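Local coordinates for poly-beta-hydroxybuterate polymerase (Cupriavidus necator, PDB 5T6O), which probably acts as an acyltransferase that polymerises hydroxybutyrate units into polyhydroxybutyrate, this chain being the enzyme's catalytic domain, at residues E58-H70 against W348-K362. The protein carries 1 engineered substitution. Numbering follows the deposited sequence.
Sequences ESSLVRHVVEQGH and WPDWTAWLAGQAGAK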
loop_
_atom_site.group_PDB
_atom_site.type_symbol
_atom_site.label_atom_id
_atom_site.label_comp_id
_atom_site.label_asym_id
_atom_site.label_seq_id
_atom_site.Cartn_x
_atom_site.Cartn_y
_atom_site.Cartn_z
ATOM N N GLU A 58 -29.296 -20.762 9.790
ATOM C CA GLU A 58 -27.993 -21.112 10.348
ATOM C C GLU A 58 -27.105 -19.889 10.513
ATOM O O GLU A 58 -26.287 -19.837 11.440
ATOM C CB GLU A 58 -27.297 -22.151 9.463
ATOM C CG GLU A 58 -27.986 -23.502 9.432
ATOM N N SER A 59 -27.271 -18.882 9.649
ATOM C CA SER A 59 -26.384 -17.728 9.593
ATOM C C SER A 59 -26.987 -16.482 10.221
ATOM O O SER A 59 -26.386 -15.410 10.131
ATOM C CB SER A 59 -26.027 -17.425 8.140
ATOM O OG SER A 59 -27.213 -17.065 7.433
ATOM N N SER A 60 -28.165 -16.586 10.836
ATOM C CA SER A 60 -28.883 -15.400 11.300
ATOM C C SER A 60 -28.278 -14.865 12.597
ATOM O O SER A 60 -28.248 -15.569 13.615
ATOM C CB SER A 60 -30.360 -15.740 11.505
ATOM O OG SER A 60 -31.014 -14.742 12.275
ATOM N N LEU A 61 -27.863 -13.596 12.584
ATOM C CA LEU A 61 -27.459 -12.957 13.827
ATOM C C LEU A 61 -28.664 -12.709 14.722
ATOM O O LEU A 61 -28.576 -12.864 15.945
ATOM C CB LEU A 61 -26.717 -11.647 13.537
ATOM C CG LEU A 61 -26.190 -10.930 14.776
ATOM C CD1 LEU A 61 -25.008 -11.682 15.377
ATOM C CD2 LEU A 61 -25.840 -9.476 14.446
ATOM N N VAL A 62 -29.803 -12.323 14.134
ATOM C CA VAL A 62 -31.005 -12.118 14.940
ATOM C C VAL A 62 -31.348 -13.384 15.709
ATOM O O VAL A 62 -31.520 -13.357 16.935
ATOM C CB VAL A 62 -32.188 -11.665 14.064
ATOM C CG1 VAL A 62 -33.460 -11.729 14.869
ATOM C CG2 VAL A 62 -31.956 -10.235 13.546
ATOM N N ARG A 63 -31.465 -14.516 15.003
ATOM C CA ARG A 63 -31.856 -15.743 15.691
ATOM C C ARG A 63 -30.852 -16.105 16.774
ATOM O O ARG A 63 -31.229 -16.549 17.863
ATOM C CB ARG A 63 -32.010 -16.894 14.700
ATOM C CG ARG A 63 -32.643 -18.147 15.322
ATOM C CD ARG A 63 -32.536 -19.349 14.390
ATOM N NE ARG A 63 -31.138 -19.672 14.091
ATOM C CZ ARG A 63 -30.386 -20.492 14.823
ATOM N NH1 ARG A 63 -30.898 -21.080 15.900
ATOM N NH2 ARG A 63 -29.123 -20.727 14.484
ATOM N N HIS A 64 -29.562 -15.913 16.499
ATOM C CA HIS A 64 -28.562 -16.244 17.504
ATOM C C HIS A 64 -28.749 -15.413 18.773
ATOM O O HIS A 64 -28.645 -15.941 19.888
ATOM C CB HIS A 64 -27.163 -16.041 16.928
ATOM C CG HIS A 64 -26.074 -16.437 17.871
ATOM N ND1 HIS A 64 -25.674 -17.744 18.035
ATOM C CD2 HIS A 64 -25.328 -15.700 18.727
ATOM C CE1 HIS A 64 -24.717 -17.797 18.947
ATOM N NE2 HIS A 64 -24.485 -16.569 19.380
ATOM N N VAL A 65 -29.023 -14.112 18.626
ATOM C CA VAL A 65 -29.161 -13.251 19.804
ATOM C C VAL A 65 -30.435 -13.598 20.570
ATOM O O VAL A 65 -30.442 -13.632 21.808
ATOM C CB VAL A 65 -29.124 -11.767 19.394
ATOM C CG1 VAL A 65 -29.410 -10.867 20.588
ATOM C CG2 VAL A 65 -27.759 -11.419 18.785
ATOM N N VAL A 66 -31.528 -13.876 19.847
ATOM C CA VAL A 66 -32.763 -14.307 20.501
ATOM C C VAL A 66 -32.527 -15.593 21.285
ATOM O O VAL A 66 -33.056 -15.772 22.392
ATOM C CB VAL A 66 -33.892 -14.462 19.461
ATOM C CG1 VAL A 66 -35.169 -15.073 20.092
ATOM C CG2 VAL A 66 -34.212 -13.101 18.826
ATOM N N GLU A 67 -31.712 -16.504 20.742
ATOM C CA GLU A 67 -31.465 -17.760 21.447
ATOM C C GLU A 67 -30.533 -17.582 22.638
ATOM O O GLU A 67 -30.512 -18.440 23.526
ATOM C CB GLU A 67 -30.897 -18.810 20.487
ATOM C CG GLU A 67 -31.921 -19.343 19.504
ATOM C CD GLU A 67 -31.460 -20.603 18.797
ATOM N N GLN A 68 -29.779 -16.487 22.697
ATOM C CA GLN A 68 -29.007 -16.181 23.893
ATOM C C GLN A 68 -29.835 -15.484 24.965
ATOM O O GLN A 68 -29.287 -15.122 26.010
ATOM C CB GLN A 68 -27.792 -15.312 23.540
ATOM C CG GLN A 68 -26.741 -16.020 22.704
ATOM C CD GLN A 68 -26.239 -17.284 23.370
ATOM O OE1 GLN A 68 -26.213 -18.346 22.758
ATOM N NE2 GLN A 68 -25.841 -17.175 24.630
ATOM N N GLY A 69 -31.126 -15.269 24.735
ATOM C CA GLY A 69 -31.975 -14.711 25.762
ATOM C C GLY A 69 -32.120 -13.208 25.765
ATOM O O GLY A 69 -32.301 -12.621 26.838
ATOM N N HIS A 70 -32.062 -12.556 24.604
ATOM C CA HIS A 70 -32.382 -11.141 24.505
ATOM C C HIS A 70 -33.650 -10.945 23.691
ATOM O O HIS A 70 -33.875 -11.640 22.692
ATOM C CB HIS A 70 -31.240 -10.346 23.861
ATOM C CG HIS A 70 -29.943 -10.455 24.597
ATOM N ND1 HIS A 70 -29.471 -9.463 25.433
ATOM C CD2 HIS A 70 -29.028 -11.454 24.644
ATOM C CE1 HIS A 70 -28.311 -9.836 25.941
ATOM N NE2 HIS A 70 -28.019 -11.038 25.477
ATOM N N TRP A 348 -18.689 -13.995 17.898
ATOM C CA TRP A 348 -20.032 -13.792 18.443
ATOM C C TRP A 348 -20.105 -14.109 19.932
ATOM O O TRP A 348 -20.728 -13.317 20.662
ATOM C CB TRP A 348 -21.085 -14.613 17.677
ATOM C CG TRP A 348 -21.368 -14.138 16.277
ATOM C CD1 TRP A 348 -20.675 -13.201 15.562
ATOM C CD2 TRP A 348 -22.448 -14.563 15.447
ATOM N NE1 TRP A 348 -21.247 -13.042 14.313
ATOM C CE2 TRP A 348 -22.336 -13.872 14.221
ATOM C CE3 TRP A 348 -23.489 -15.480 15.617
ATOM C CZ2 TRP A 348 -23.235 -14.057 13.178
ATOM C CZ3 TRP A 348 -24.388 -15.669 14.572
ATOM C CH2 TRP A 348 -24.255 -14.952 13.369
ATOM N N PRO A 349 -19.522 -15.205 20.448
ATOM C CA PRO A 349 -19.578 -15.430 21.902
ATOM C C PRO A 349 -18.923 -14.329 22.715
ATOM O O PRO A 349 -19.386 -14.038 23.826
ATOM C CB PRO A 349 -18.848 -16.770 22.078
ATOM C CG PRO A 349 -19.069 -17.478 20.783
ATOM C CD PRO A 349 -18.975 -16.385 19.749
ATOM N N ASP A 350 -17.856 -13.714 22.201
ATOM C CA ASP A 350 -17.239 -12.593 22.900
ATOM C C ASP A 350 -18.227 -11.448 23.045
ATOM O O ASP A 350 -18.396 -10.876 24.131
ATOM C CB ASP A 350 -16.001 -12.122 22.138
ATOM C CG ASP A 350 -15.260 -11.008 22.861
ATOM O OD1 ASP A 350 -15.652 -9.827 22.719
ATOM O OD2 ASP A 350 -14.277 -11.312 23.568
ATOM N N TRP A 351 -18.908 -11.118 21.950
ATOM C CA TRP A 351 -19.873 -10.029 21.974
ATOM C C TRP A 351 -21.090 -10.362 22.841
ATOM O O TRP A 351 -21.535 -9.524 23.635
ATOM C CB TRP A 351 -20.301 -9.680 20.551
ATOM C CG TRP A 351 -21.429 -8.699 20.560
ATOM C CD1 TRP A 351 -21.423 -7.472 21.133
ATOM C CD2 TRP A 351 -22.733 -8.877 19.988
ATOM N NE1 TRP A 351 -22.651 -6.860 20.962
ATOM C CE2 TRP A 351 -23.466 -7.698 20.246
ATOM C CE3 TRP A 351 -23.351 -9.913 19.277
ATOM C CZ2 TRP A 351 -24.792 -7.535 19.842
ATOM C CZ3 TRP A 351 -24.664 -9.737 18.854
ATOM C CH2 TRP A 351 -25.368 -8.563 19.136
ATOM N N THR A 352 -21.672 -11.562 22.692
ATOM C CA THR A 352 -22.897 -11.820 23.448
ATOM C C THR A 352 -22.622 -11.861 24.945
ATOM O O THR A 352 -23.485 -11.462 25.740
ATOM C CB THR A 352 -23.583 -13.122 23.012
ATOM O OG1 THR A 352 -22.729 -14.240 23.274
ATOM C CG2 THR A 352 -23.923 -13.086 21.516
ATOM N N ALA A 353 -21.433 -12.326 25.347
ATOM C CA ALA A 353 -21.067 -12.268 26.758
ATOM C C ALA A 353 -20.940 -10.823 27.221
ATOM O O ALA A 353 -21.395 -10.475 28.315
ATOM C CB ALA A 353 -19.766 -13.038 27.007
ATOM N N TRP A 354 -20.333 -9.969 26.396
ATOM C CA TRP A 354 -20.288 -8.539 26.697
ATOM C C TRP A 354 -21.693 -7.959 26.778
ATOM O O TRP A 354 -22.016 -7.219 27.716
ATOM C CB TRP A 354 -19.451 -7.815 25.636
ATOM C CG TRP A 354 -19.399 -6.292 25.754
ATOM C CD1 TRP A 354 -18.446 -5.542 26.394
ATOM C CD2 TRP A 354 -20.323 -5.359 25.177
ATOM N NE1 TRP A 354 -18.738 -4.194 26.264
ATOM C CE2 TRP A 354 -19.881 -4.059 25.522
ATOM C CE3 TRP A 354 -21.482 -5.493 24.409
ATOM C CZ2 TRP A 354 -20.567 -2.903 25.130
ATOM C CZ3 TRP A 354 -22.159 -4.337 24.010
ATOM C CH2 TRP A 354 -21.699 -3.061 24.381
ATOM N N LEU A 355 -22.560 -8.324 25.826
ATOM C CA LEU A 355 -23.914 -7.777 25.812
ATOM C C LEU A 355 -24.711 -8.236 27.029
ATOM O O LEU A 355 -25.495 -7.464 27.594
ATOM C CB LEU A 355 -24.629 -8.181 24.525
ATOM C CG LEU A 355 -26.033 -7.608 24.329
ATOM C CD1 LEU A 355 -25.953 -6.113 24.056
ATOM C CD2 LEU A 355 -26.713 -8.328 23.184
ATOM N N ALA A 356 -24.528 -9.490 27.447
ATOM C CA ALA A 356 -25.223 -9.956 28.641
ATOM C C ALA A 356 -24.900 -9.070 29.841
ATOM O O ALA A 356 -25.786 -8.750 30.643
ATOM C CB ALA A 356 -24.864 -11.415 28.922
ATOM N N GLY A 357 -23.641 -8.643 29.971
ATOM C CA GLY A 357 -23.253 -7.785 31.080
ATOM C C GLY A 357 -23.895 -6.412 31.054
ATOM O O GLY A 357 -23.916 -5.725 32.080
ATOM N N GLN A 358 -24.409 -5.993 29.903
ATOM C CA GLN A 358 -25.114 -4.725 29.788
ATOM C C GLN A 358 -26.630 -4.861 29.901
ATOM O O GLN A 358 -27.321 -3.841 29.948
ATOM C CB GLN A 358 -24.784 -4.060 28.439
ATOM C CG GLN A 358 -23.329 -4.168 27.986
ATOM C CD GLN A 358 -22.389 -3.351 28.846
ATOM O OE1 GLN A 358 -22.825 -2.487 29.601
ATOM N NE2 GLN A 358 -21.091 -3.627 28.740
ATOM N N ALA A 359 -27.175 -6.077 29.918
ATOM C CA ALA A 359 -28.596 -6.255 29.624
ATOM C C ALA A 359 -29.467 -6.490 30.854
ATOM O O ALA A 359 -30.680 -6.686 30.707
ATOM C CB ALA A 359 -28.780 -7.404 28.627
ATOM N N GLY A 360 -28.903 -6.449 32.055
ATOM C CA GLY A 360 -29.692 -6.639 33.258
ATOM C C GLY A 360 -30.030 -8.098 33.505
ATOM O O GLY A 360 -29.645 -9.000 32.760
ATOM N N ALA A 361 -30.783 -8.331 34.579
ATOM C CA ALA A 361 -31.083 -9.691 35.001
ATOM C C ALA A 361 -32.146 -10.318 34.105
ATOM O O ALA A 361 -32.904 -9.629 33.419
ATOM N N LYS A 362 -32.200 -11.652 34.128
ATOM C CA LYS A 362 -33.124 -12.398 33.287
ATOM C C LYS A 362 -34.470 -12.551 33.978
ATOM O O LYS A 362 -34.540 -12.843 35.176
ATOM C CB LYS A 362 -32.555 -13.771 32.930
ATOM C CG LYS A 362 -31.466 -13.729 31.851
ATOM C CD LYS A 362 -31.243 -15.101 31.230
ATOM C CE LYS A 362 -30.220 -15.040 30.110
ATOM N NZ LYS A 362 -30.018 -16.362 29.457
HETATM O O HOH W 1 -22.767 -16.382 21.355
HETATM O O HOH W 2 -27.773 -17.666 27.681
HETATM O O HOH W 3 -25.916 -12.917 25.797
#
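The indole of Trp348 lies beneath helix 61-67, with Leu61 over its face and His64, one turn further on, on the same side past the CE3/CZ3 rim. Leu61 CG, anti to the backbone N (chi1 -177°), reaches toward helix 348-358, and chi2 then swings CD1 over the six-membered ring, 3.6 Å from its centroid, as a CH-pi contact. Trp348 CE3 in turn lies over one face of the imidazole, 3.6 Å from His64 CG, and the two planes are inclined at 55°. A large flat residue suits this place because it fills the gap between the helices while its NE1 bonds to Val312 O.

Further along, Val65 CG2 meets Trp351 obliquely, 3.5 Å from CZ3, and CD1 of Leu61 touches that same CZ3 atom, so the two indoles share one leucine methyl. Where Val65 and Thr352 face each other the CA atoms come to 7.4 Å; both residues are small and beta-branched, which suits so close an approach. Thr352 turns its methyl to the edge of His64, while a water joins His64 NE2 to Thr352 OG1.

Gly69 closes helix 61-67 with a Schellman motif, and the chain then delivers His70 to the far end of the contact. There Leu355 CD2 sits over one imidazole face, 3.7 Å from the ring centroid, and Ala359 CB fills in at the edge. A second water links His70 NE2 to Thr352 O, giving the buried ring a polar partner.

With no direct hydrogen bond between them, the helices cross at -48°, joined by interlocking side chains and waters. They lie side by side on one face of the central sheet of the alpha/beta-hydrolase fold, Leu61 touching strand 140-146 and Trp351 and Leu355 strand 113-118.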